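Local atomic coordinates of linoleate 11-lipoxygenase (Gaeumannomyces graminis, PDB entry 5FX8), a protein that oxygenates linoleic and alpha-linolenic acids at a catalytic manganese centre, giving 11S- and 13R-hydroperoxy fatty acids. Residues Arg95-Trp100 and Ile328-Gly333; Leu186-Glu191 and Ala251-Val256; Met322-Ala327 and Pro613-Val618. One frame throughout, in Å; residues are numbered along the deposited sequence.

Interaction 1 of 3, residues Arg95-Trp100 and Ile328-Gly333; sequences RDVLLW and IRPVGG
V97 and W100 of one helix face V331, P330 and I328 of another; the axes of the two short helical segments pass 9.8 Å apart at a signed crossing angle of -64°, and the nearest CA atoms, those of V97 and V331, are 7.3 Å apart. The contact is entirely apolar. Its main element is a CH-pi interaction: CG1 of V331 sits over one face of the W100 indole, 3.9 Å from the centroid of the six-membered ring and 21° off the ring normal. Atom by atom the methyl is displaced toward the rim, with V331 CG1 3.7 Å from W100 CZ3. W100 carries CG anti to its backbone N (chi1 -162°), which starts the indole out toward the second helix. At the pyrrole part of the ring, I328 CD1 comes within 3.9 Å of W100 NE1, the two side chains crossing at about a right angle. That N-H donates to the backbone O of S617, and the methyl packs beside it. V97, one turn earlier, sends CG2 to P330 CB at 4.1 Å. The contact joins helix 86-124 to the first turns of helix 328-336; I328 also packs on H294 of helix 268-305, P330 on Y83 of strand 83-85, and P339 of the second subunit touches both W100 and V331.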
loop_
_atom_site.group_PDB
_atom_site.type_symbol
_atom_site.label_atom_id
_atom_site.label_comp_id
_atom_site.label_asym_id
_atom_site.label_seq_id
_atom_site.Cartn_x
_atom_site.Cartn_y
_atom_site.Cartn_z
ATOM N N ARG A 95 10.806 12.494 10.764
ATOM C CA ARG A 95 11.240 11.116 10.956
ATOM C C ARG A 95 10.434 10.163 10.093
ATOM O O ARG A 95 10.997 9.258 9.470
ATOM C CB ARG A 95 11.121 10.720 12.422
ATOM C CG ARG A 95 11.474 9.266 12.678
ATOM C CD ARG A 95 10.735 8.744 13.869
ATOM N NE ARG A 95 9.290 8.872 13.698
ATOM C CZ ARG A 95 8.423 8.809 14.700
ATOM N NH1 ARG A 95 8.861 8.640 15.942
ATOM N NH2 ARG A 95 7.124 8.934 14.478
ATOM N N ASP A 96 9.111 10.366 10.034
ATOM C CA ASP A 96 8.261 9.505 9.222
ATOM C C ASP A 96 8.559 9.666 7.744
ATOM O O ASP A 96 8.559 8.685 7.001
ATOM C CB ASP A 96 6.793 9.803 9.485
ATOM C CG ASP A 96 6.300 9.198 10.759
ATOM O OD1 ASP A 96 7.125 8.684 11.516
ATOM O OD2 ASP A 96 5.091 9.249 11.032
ATOM N N VAL A 97 8.779 10.896 7.288
ATOM C CA VAL A 97 9.126 11.067 5.890
ATOM C C VAL A 97 10.448 10.378 5.573
ATOM O O VAL A 97 10.605 9.771 4.514
ATOM C CB VAL A 97 9.125 12.570 5.544
ATOM C CG1 VAL A 97 9.725 12.822 4.154
ATOM C CG2 VAL A 97 7.715 13.055 5.602
ATOM N N LEU A 98 11.401 10.424 6.489
ATOM C CA LEU A 98 12.659 9.722 6.269
ATOM C C LEU A 98 12.456 8.211 6.125
ATOM O O LEU A 98 12.971 7.583 5.185
ATOM C CB LEU A 98 13.587 10.026 7.428
ATOM C CG LEU A 98 15.039 10.186 7.070
ATOM C CD1 LEU A 98 15.194 11.290 6.014
ATOM C CD2 LEU A 98 15.750 10.523 8.340
ATOM N N LEU A 99 11.727 7.611 7.066
ATOM C CA LEU A 99 11.440 6.185 6.986
ATOM C C LEU A 99 10.733 5.831 5.683
ATOM O O LEU A 99 11.100 4.864 5.007
ATOM C CB LEU A 99 10.609 5.767 8.193
ATOM C CG LEU A 99 11.310 5.827 9.543
ATOM C CD1 LEU A 99 10.320 5.699 10.705
ATOM C CD2 LEU A 99 12.361 4.751 9.585
ATOM N N TRP A 100 9.732 6.617 5.307
ATOM C CA TRP A 100 9.027 6.391 4.059
ATOM C C TRP A 100 9.959 6.476 2.855
ATOM O O TRP A 100 9.876 5.642 1.950
ATOM C CB TRP A 100 7.892 7.399 3.950
ATOM C CG TRP A 100 6.886 7.021 2.980
ATOM C CD1 TRP A 100 5.745 6.374 3.228
ATOM C CD2 TRP A 100 6.923 7.269 1.575
ATOM N NE1 TRP A 100 5.049 6.189 2.069
ATOM C CE2 TRP A 100 5.747 6.733 1.033
ATOM C CE3 TRP A 100 7.839 7.901 0.718
ATOM C CZ2 TRP A 100 5.449 6.793 -0.318
ATOM C CZ3 TRP A 100 7.547 7.956 -0.628
ATOM C CH2 TRP A 100 6.359 7.401 -1.135
ATOM N N ILE A 328 2.308 10.581 4.908
ATOM C CA ILE A 328 1.442 10.488 3.735
ATOM C C ILE A 328 0.977 11.870 3.282
ATOM O O ILE A 328 0.936 12.146 2.081
ATOM C CB ILE A 328 0.257 9.535 3.995
ATOM C CG1 ILE A 328 0.762 8.156 4.420
ATOM C CG2 ILE A 328 -0.581 9.360 2.740
ATOM C CD1 ILE A 328 1.681 7.511 3.451
ATOM N N ARG A 329 0.628 12.759 4.206
ATOM C CA ARG A 329 0.234 14.099 3.770
ATOM C C ARG A 329 1.400 14.900 3.170
ATOM O O ARG A 329 1.233 15.468 2.078
ATOM C CB ARG A 329 -0.469 14.827 4.919
ATOM C CG ARG A 329 -1.819 14.216 5.235
ATOM C CD ARG A 329 -2.799 15.203 5.865
ATOM N NE ARG A 329 -3.218 14.821 7.219
ATOM C CZ ARG A 329 -4.073 15.502 7.969
ATOM N NH1 ARG A 329 -4.625 16.606 7.515
ATOM N NH2 ARG A 329 -4.375 15.073 9.170
ATOM N N PRO A 330 2.582 14.978 3.787
ATOM C CA PRO A 330 3.683 15.710 3.141
ATOM C C PRO A 330 4.122 15.144 1.801
ATOM O O PRO A 330 4.400 15.904 0.855
ATOM C CB PRO A 330 4.804 15.594 4.170
ATOM C CG PRO A 330 4.161 15.335 5.391
ATOM C CD PRO A 330 2.955 14.555 5.138
ATOM N N VAL A 331 4.252 13.821 1.715
ATOM C CA VAL A 331 4.724 13.195 0.490
ATOM C C VAL A 331 3.682 13.357 -0.600
ATOM O O VAL A 331 3.996 13.730 -1.739
ATOM C CB VAL A 331 5.071 11.716 0.745
ATOM C CG1 VAL A 331 5.315 10.966 -0.550
ATOM C CG2 VAL A 331 6.283 11.608 1.640
ATOM N N GLY A 332 2.419 13.128 -0.250
ATOM C CA GLY A 332 1.351 13.298 -1.212
ATOM C C GLY A 332 1.246 14.721 -1.719
ATOM O O GLY A 332 1.048 14.953 -2.906
ATOM N N GLY A 333 1.409 15.694 -0.830
ATOM C CA GLY A 333 1.396 17.072 -1.265
ATOM C C GLY A 333 2.572 17.444 -2.141
ATOM O O GLY A 333 2.459 18.341 -2.979
#

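Interaction 2 of 3, residues Leu186-Glu191 and Ala251-Val256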
loop_
_atom_site.group_PDB
_atom_site.type_symbol
_atom_site.label_atom_id
_atom_site.label_comp_id
_atom_site.label_asym_id
_atom_site.label_seq_id
_atom_site.Cartn_x
_atom_site.Cartn_y
_atom_site.Cartn_z
ATOM N N LEU A 186 -36.473 7.259 -6.266
ATOM C CA LEU A 186 -35.691 6.787 -7.397
ATOM C C LEU A 186 -34.800 7.911 -7.918
ATOM O O LEU A 186 -35.299 9.005 -8.197
ATOM C CB LEU A 186 -36.602 6.309 -8.513
ATOM C CG LEU A 186 -37.470 5.114 -8.198
ATOM C CD1 LEU A 186 -38.446 4.895 -9.322
ATOM C CD2 LEU A 186 -36.589 3.916 -8.053
ATOM N N PRO A 187 -33.504 7.684 -8.084
ATOM C CA PRO A 187 -32.625 8.760 -8.549
ATOM C C PRO A 187 -32.930 9.204 -9.972
ATOM O O PRO A 187 -32.985 10.398 -10.260
ATOM C CB PRO A 187 -31.234 8.134 -8.452
ATOM C CG PRO A 187 -31.465 6.691 -8.599
ATOM C CD PRO A 187 -32.784 6.410 -7.940
ATOM N N PHE A 188 -33.126 8.258 -10.874
ATOM C CA PHE A 188 -33.463 8.574 -12.245
ATOM C C PHE A 188 -34.423 7.516 -12.758
ATOM O O PHE A 188 -34.597 6.462 -12.151
ATOM C CB PHE A 188 -32.217 8.667 -13.130
ATOM C CG PHE A 188 -31.365 7.438 -13.120
ATOM C CD1 PHE A 188 -31.666 6.366 -13.933
ATOM C CD2 PHE A 188 -30.233 7.375 -12.328
ATOM C CE1 PHE A 188 -30.877 5.259 -13.938
ATOM C CE2 PHE A 188 -29.434 6.267 -12.336
ATOM C CZ PHE A 188 -29.753 5.210 -13.140
ATOM N N SER A 189 -35.036 7.802 -13.895
ATOM C CA SER A 189 -36.032 6.926 -14.480
ATOM C C SER A 189 -35.441 6.167 -15.655
ATOM O O SER A 189 -34.453 6.574 -16.260
ATOM C CB SER A 189 -37.260 7.713 -14.933
ATOM O OG SER A 189 -38.351 6.824 -15.172
ATOM N N VAL A 190 -36.053 5.032 -15.954
ATOM C CA VAL A 190 -35.691 4.217 -17.098
ATOM C C VAL A 190 -36.979 3.844 -17.811
ATOM O O VAL A 190 -38.033 3.700 -17.183
ATOM C CB VAL A 190 -34.912 2.959 -16.697
ATOM C CG1 VAL A 190 -34.333 2.312 -17.917
ATOM C CG2 VAL A 190 -33.815 3.286 -15.722
ATOM N N GLU A 191 -36.894 3.710 -19.131
ATOM C CA GLU A 191 -38.044 3.278 -19.905
ATOM C C GLU A 191 -38.507 1.929 -19.399
ATOM O O GLU A 191 -37.759 0.948 -19.466
ATOM C CB GLU A 191 -37.700 3.192 -21.391
ATOM C CG GLU A 191 -37.570 4.521 -22.080
ATOM C CD GLU A 191 -36.944 4.392 -23.451
ATOM O OE1 GLU A 191 -36.962 3.277 -24.017
ATOM O OE2 GLU A 191 -36.417 5.402 -23.958
ATOM N N ALA A 251 -28.960 0.188 -14.570
ATOM C CA ALA A 251 -28.799 1.319 -15.470
ATOM C C ALA A 251 -27.636 2.188 -15.011
ATOM O O ALA A 251 -27.204 2.127 -13.863
ATOM C CB ALA A 251 -30.079 2.148 -15.549
ATOM N N ILE A 252 -27.137 3.006 -15.929
ATOM C CA ILE A 252 -26.071 3.956 -15.646
ATOM C C ILE A 252 -26.438 5.275 -16.300
ATOM O O ILE A 252 -26.684 5.320 -17.505
ATOM C CB ILE A 252 -24.704 3.455 -16.156
ATOM C CG1 ILE A 252 -24.314 2.161 -15.444
ATOM C CG2 ILE A 252 -23.623 4.505 -15.936
ATOM C CD1 ILE A 252 -23.020 1.541 -15.925
ATOM N N LYS A 253 -26.475 6.344 -15.518
ATOM C CA LYS A 253 -26.783 7.675 -16.010
ATOM C C LYS A 253 -25.553 8.565 -15.857
ATOM O O LYS A 253 -25.026 8.704 -14.750
ATOM C CB LYS A 253 -27.966 8.261 -15.244
ATOM C CG LYS A 253 -28.645 9.388 -15.947
ATOM C CD LYS A 253 -29.557 10.130 -15.038
ATOM C CE LYS A 253 -30.304 11.165 -15.805
ATOM N NZ LYS A 253 -30.912 12.093 -14.859
ATOM N N THR A 254 -25.122 9.196 -16.951
ATOM C CA THR A 254 -23.846 9.910 -16.955
ATOM C C THR A 254 -23.901 11.221 -16.200
ATOM O O THR A 254 -22.873 11.675 -15.690
ATOM C CB THR A 254 -23.411 10.247 -18.365
ATOM O OG1 THR A 254 -24.228 11.321 -18.830
ATOM C CG2 THR A 254 -23.552 9.050 -19.270
ATOM N N ASN A 255 -25.049 11.882 -16.193
ATOM C CA ASN A 255 -25.229 13.171 -15.536
ATOM C C ASN A 255 -24.357 14.268 -16.109
ATOM O O ASN A 255 -24.080 15.244 -15.412
ATOM C CB ASN A 255 -24.959 13.095 -14.038
ATOM C CG ASN A 255 -25.973 12.291 -13.311
ATOM O OD1 ASN A 255 -25.623 11.399 -12.555
ATOM N ND2 ASN A 255 -27.245 12.599 -13.519
ATOM N N VAL A 256 -23.880 14.128 -17.344
ATOM C CA VAL A 256 -23.115 15.171 -18.010
ATOM C C VAL A 256 -23.533 15.233 -19.472
ATOM O O VAL A 256 -23.970 14.240 -20.059
ATOM C CB VAL A 256 -21.586 14.957 -17.902
ATOM C CG1 VAL A 256 -21.149 15.095 -16.507
ATOM C CG2 VAL A 256 -21.185 13.608 -18.436
#
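F188 lays one face of its ring against the side chain of K253, whose CB stands 3.9 Å from the ring centroid and 14° off the normal, a CH-pi contact displaced toward the CD2 and CE2 rim. The lysine then runs back past the base of the ring, and the two side chains slide past each other in opposite directions. Its chain, extended beyond CG, carries K253 CD to 3.6 Å from F188 CB, and CB and CD of the lysine make its closest contacts with the phenylalanine. NZ forms a weak, long ion pair with D259. A second contact uses the rim of the same ring, where A251 CB lies in the ring plane 3.6 Å from F188 CE1. The same methyl of A251 meets V190 CG2 at 3.9 Å, so A251 touches both side chains. A251 and K253 point toward the loop while I252, between them, points away and packs on helix 268-305, as expected for a beta strand with two differently covered sides. F188 also touches L237 and T261 on the flanking strands. The geometry is that of a loop covering one side of an antiparallel sheet: the segment leading into helix 192-199 passes the end of strand 246-253 in a broadly opposite sense, the CA of F188 nearest that of K253 and the CA of V190 nearest that of A251, far from the manganese site.

Interaction 3 of 3, residues Met322-Ala327 and Pro613-Val618; sequences MYQAYA and PFFLSV. With MN (manganese (II) ion), chain I.
Y323 and F615 form the aromatic part of the contact, a T-shaped (edge-to-face) pair with centroids 5.0 Å apart and planes at 73°. The edge belongs to Y323: its CD2 stands over the centre of the F615 ring, 3.7 Å above the plane. Y323 has CG anti to the backbone N, whereas F615 places CG between its backbone N and carbonyl carbon (chi1 59°); the side chains lie side by side and point the same way. Within 613-618, F615 CD1 also sits over the centre of the F614 ring.

Apolar contacts continue from the pair. F614 CE1 reaches Y323 CB at 4.1 Å, and A325 CB meets L616 CD1 at 4.4 Å.

Polar links across the segments run through water. Water 1 donates to Y323 O and accepts from L616 N (2.9 Å), joining the two backbones. Water 2 donates both to Q324 OE1 and to S617 O, the latter at 2.6 Å; the amide's NE2 is hydrogen-bonded to D103, so both the oxygen and the nitrogen of the Q324 amide have partners. A type II turn from M322 to A325, with A325 N bonded to M322 O, shapes the loop.

Metal coordination ends the chain: the terminal V618 O binds manganese at 1.9 Å, with water 3 at 2.4 Å and H290, H294, H478 and N482 completing the site. L616, packed against H294 and H478, is second-shell to these ligands.

The C-terminal segment thus meets the loop joining helices 313-321 and 328-336 beside the metal-bearing helices: L616 and M322 both pack on helices 268-305 and 460-481, while Q324 and A327 pack on W100 of helix 86-124.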
loop_
_atom_site.group_PDB
_atom_site.type_symbol
_atom_site.label_atom_id
_atom_site.label_comp_id
_atom_site.label_asym_id
_atom_site.label_seq_id
_atom_site.Cartn_x
_atom_site.Cartn_y
_atom_site.Cartn_z
ATOM N N MET A 322 0.299 3.416 13.784
ATOM C CA MET A 322 0.499 4.639 13.031
ATOM C C MET A 322 1.930 4.783 12.543
ATOM O O MET A 322 2.387 5.905 12.300
ATOM C CB MET A 322 0.130 5.840 13.883
ATOM C CG MET A 322 -1.282 5.885 14.327
ATOM S SD MET A 322 -2.402 5.987 12.976
ATOM C CE MET A 322 -3.039 4.411 13.303
ATOM N N TYR A 323 2.649 3.672 12.449
ATOM C CA TYR A 323 3.961 3.658 11.861
ATOM C C TYR A 323 3.951 4.395 10.527
ATOM O O TYR A 323 3.075 4.184 9.684
ATOM C CB TYR A 323 4.422 2.220 11.697
ATOM C CG TYR A 323 5.843 2.082 11.239
ATOM C CD1 TYR A 323 6.860 2.738 11.891
ATOM C CD2 TYR A 323 6.162 1.280 10.166
ATOM C CE1 TYR A 323 8.153 2.608 11.479
ATOM C CE2 TYR A 323 7.428 1.137 9.752
ATOM C CZ TYR A 323 8.438 1.805 10.406
ATOM O OH TYR A 323 9.743 1.663 9.971
ATOM N N GLN A 324 4.906 5.306 10.376
ATOM C CA GLN A 324 5.139 6.132 9.202
ATOM C C GLN A 324 3.941 6.965 8.784
ATOM O O GLN A 324 3.977 7.550 7.708
ATOM C CB GLN A 324 5.601 5.288 8.012
ATOM C CG GLN A 324 6.917 4.621 8.216
ATOM C CD GLN A 324 7.455 4.025 6.946
ATOM O OE1 GLN A 324 7.069 4.418 5.868
ATOM N NE2 GLN A 324 8.355 3.078 7.069
ATOM N N ALA A 325 2.873 7.043 9.581
ATOM C CA ALA A 325 1.629 7.590 9.039
ATOM C C ALA A 325 1.763 9.061 8.691
ATOM O O ALA A 325 1.084 9.538 7.790
ATOM C CB ALA A 325 0.458 7.402 10.000
ATOM N N TYR A 326 2.634 9.784 9.376
ATOM C CA TYR A 326 2.714 11.220 9.200
ATOM C C TYR A 326 3.486 11.626 7.963
ATOM O O TYR A 326 3.684 12.822 7.726
ATOM C CB TYR A 326 3.318 11.838 10.431
ATOM C CG TYR A 326 2.384 11.783 11.589
ATOM C CD1 TYR A 326 1.174 12.437 11.536
ATOM C CD2 TYR A 326 2.712 11.097 12.734
ATOM C CE1 TYR A 326 0.335 12.421 12.581
ATOM C CE2 TYR A 326 1.872 11.064 13.786
ATOM C CZ TYR A 326 0.677 11.734 13.705
ATOM O OH TYR A 326 -0.189 11.743 14.756
ATOM N N ALA A 327 3.916 10.652 7.182
ATOM C CA ALA A 327 4.533 10.902 5.907
ATOM C C ALA A 327 3.525 11.104 4.787
ATOM O O ALA A 327 3.844 11.789 3.821
ATOM C CB ALA A 327 5.470 9.751 5.560
ATOM N N PRO A 613 0.441 -4.594 4.636
ATOM C CA PRO A 613 1.150 -4.093 5.803
ATOM C C PRO A 613 0.184 -3.800 6.929
ATOM O O PRO A 613 -1.006 -3.603 6.716
ATOM C CB PRO A 613 1.788 -2.800 5.286
ATOM C CG PRO A 613 0.902 -2.349 4.297
ATOM C CD PRO A 613 0.318 -3.547 3.611
ATOM N N PHE A 614 0.740 -3.695 8.138
ATOM C CA PHE A 614 -0.060 -3.385 9.319
ATOM C C PHE A 614 -0.260 -1.890 9.523
ATOM O O PHE A 614 -0.916 -1.497 10.487
ATOM C CB PHE A 614 0.563 -4.003 10.583
ATOM C CG PHE A 614 1.881 -3.399 10.979
ATOM C CD1 PHE A 614 1.939 -2.204 11.668
ATOM C CD2 PHE A 614 3.057 -4.029 10.660
ATOM C CE1 PHE A 614 3.139 -1.646 11.994
ATOM C CE2 PHE A 614 4.255 -3.477 10.984
ATOM C CZ PHE A 614 4.295 -2.279 11.656
ATOM N N PHE A 615 0.299 -1.051 8.669
ATOM C CA PHE A 615 0.267 0.389 8.847
ATOM C C PHE A 615 -0.151 1.019 7.534
ATOM O O PHE A 615 -0.268 0.335 6.515
ATOM C CB PHE A 615 1.633 0.923 9.308
ATOM C CG PHE A 615 2.758 0.616 8.355
ATOM C CD1 PHE A 615 3.326 -0.661 8.303
ATOM C CD2 PHE A 615 3.256 1.603 7.502
ATOM C CE1 PHE A 615 4.364 -0.946 7.407
ATOM C CE2 PHE A 615 4.303 1.327 6.615
ATOM C CZ PHE A 615 4.852 0.065 6.560
ATOM N N LEU A 616 -0.381 2.329 7.572
ATOM C CA LEU A 616 -0.797 3.119 6.406
ATOM C C LEU A 616 0.444 3.475 5.586
ATOM O O LEU A 616 1.044 4.528 5.757
ATOM C CB LEU A 616 -1.559 4.364 6.853
ATOM C CG LEU A 616 -2.837 4.242 7.713
ATOM C CD1 LEU A 616 -3.160 5.538 8.428
ATOM C CD2 LEU A 616 -4.056 3.801 6.940
ATOM N N SER A 617 0.830 2.591 4.668
ATOM C CA SER A 617 2.135 2.684 4.041
ATOM C C SER A 617 2.175 3.593 2.810
ATOM O O SER A 617 3.259 4.060 2.449
ATOM C CB SER A 617 2.658 1.289 3.693
ATOM O OG SER A 617 2.063 0.766 2.541
ATOM N N VAL A 618 1.042 3.892 2.183
ATOM C CA VAL A 618 1.021 4.838 1.071
ATOM C C VAL A 618 -0.194 5.760 1.086
ATOM O O VAL A 618 -1.314 5.352 1.460
ATOM C CB VAL A 618 1.110 4.097 -0.272
ATOM C CG1 VAL A 618 2.489 3.514 -0.463
ATOM C CG2 VAL A 618 0.068 2.996 -0.348
HETATM MN MN MN I . -3.216 5.568 1.184
HETATM O O HOH W 1 0.339 3.835 9.965
HETATM O O HOH W 2 5.467 3.250 3.569
HETATM O O HOH W 3 -2.541 7.357 -0.316
#

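From the N terminus, helix 86-124 opens interaction 1, whose loop closes some 230 residues later at 328-333. Interaction 2 opens and closes within that span, on the opposite side of the chain's centre; its centre is about 42 Å from that of interaction 1. Interaction 3 begins at 322-327, just before interaction 1 closes, and ends at the C terminus, so these two cross. Their centres are about 9 Å apart and they touch directly: the backbone N of Y326 probably donates a hydrogen bond to D96 OD2 at 3.0 Å. Together they tie helix 86-124, helix 328-336 and the manganese-binding C terminus, while interaction 2 joins the loop before helix 192-199 to a strand of the distant sheet.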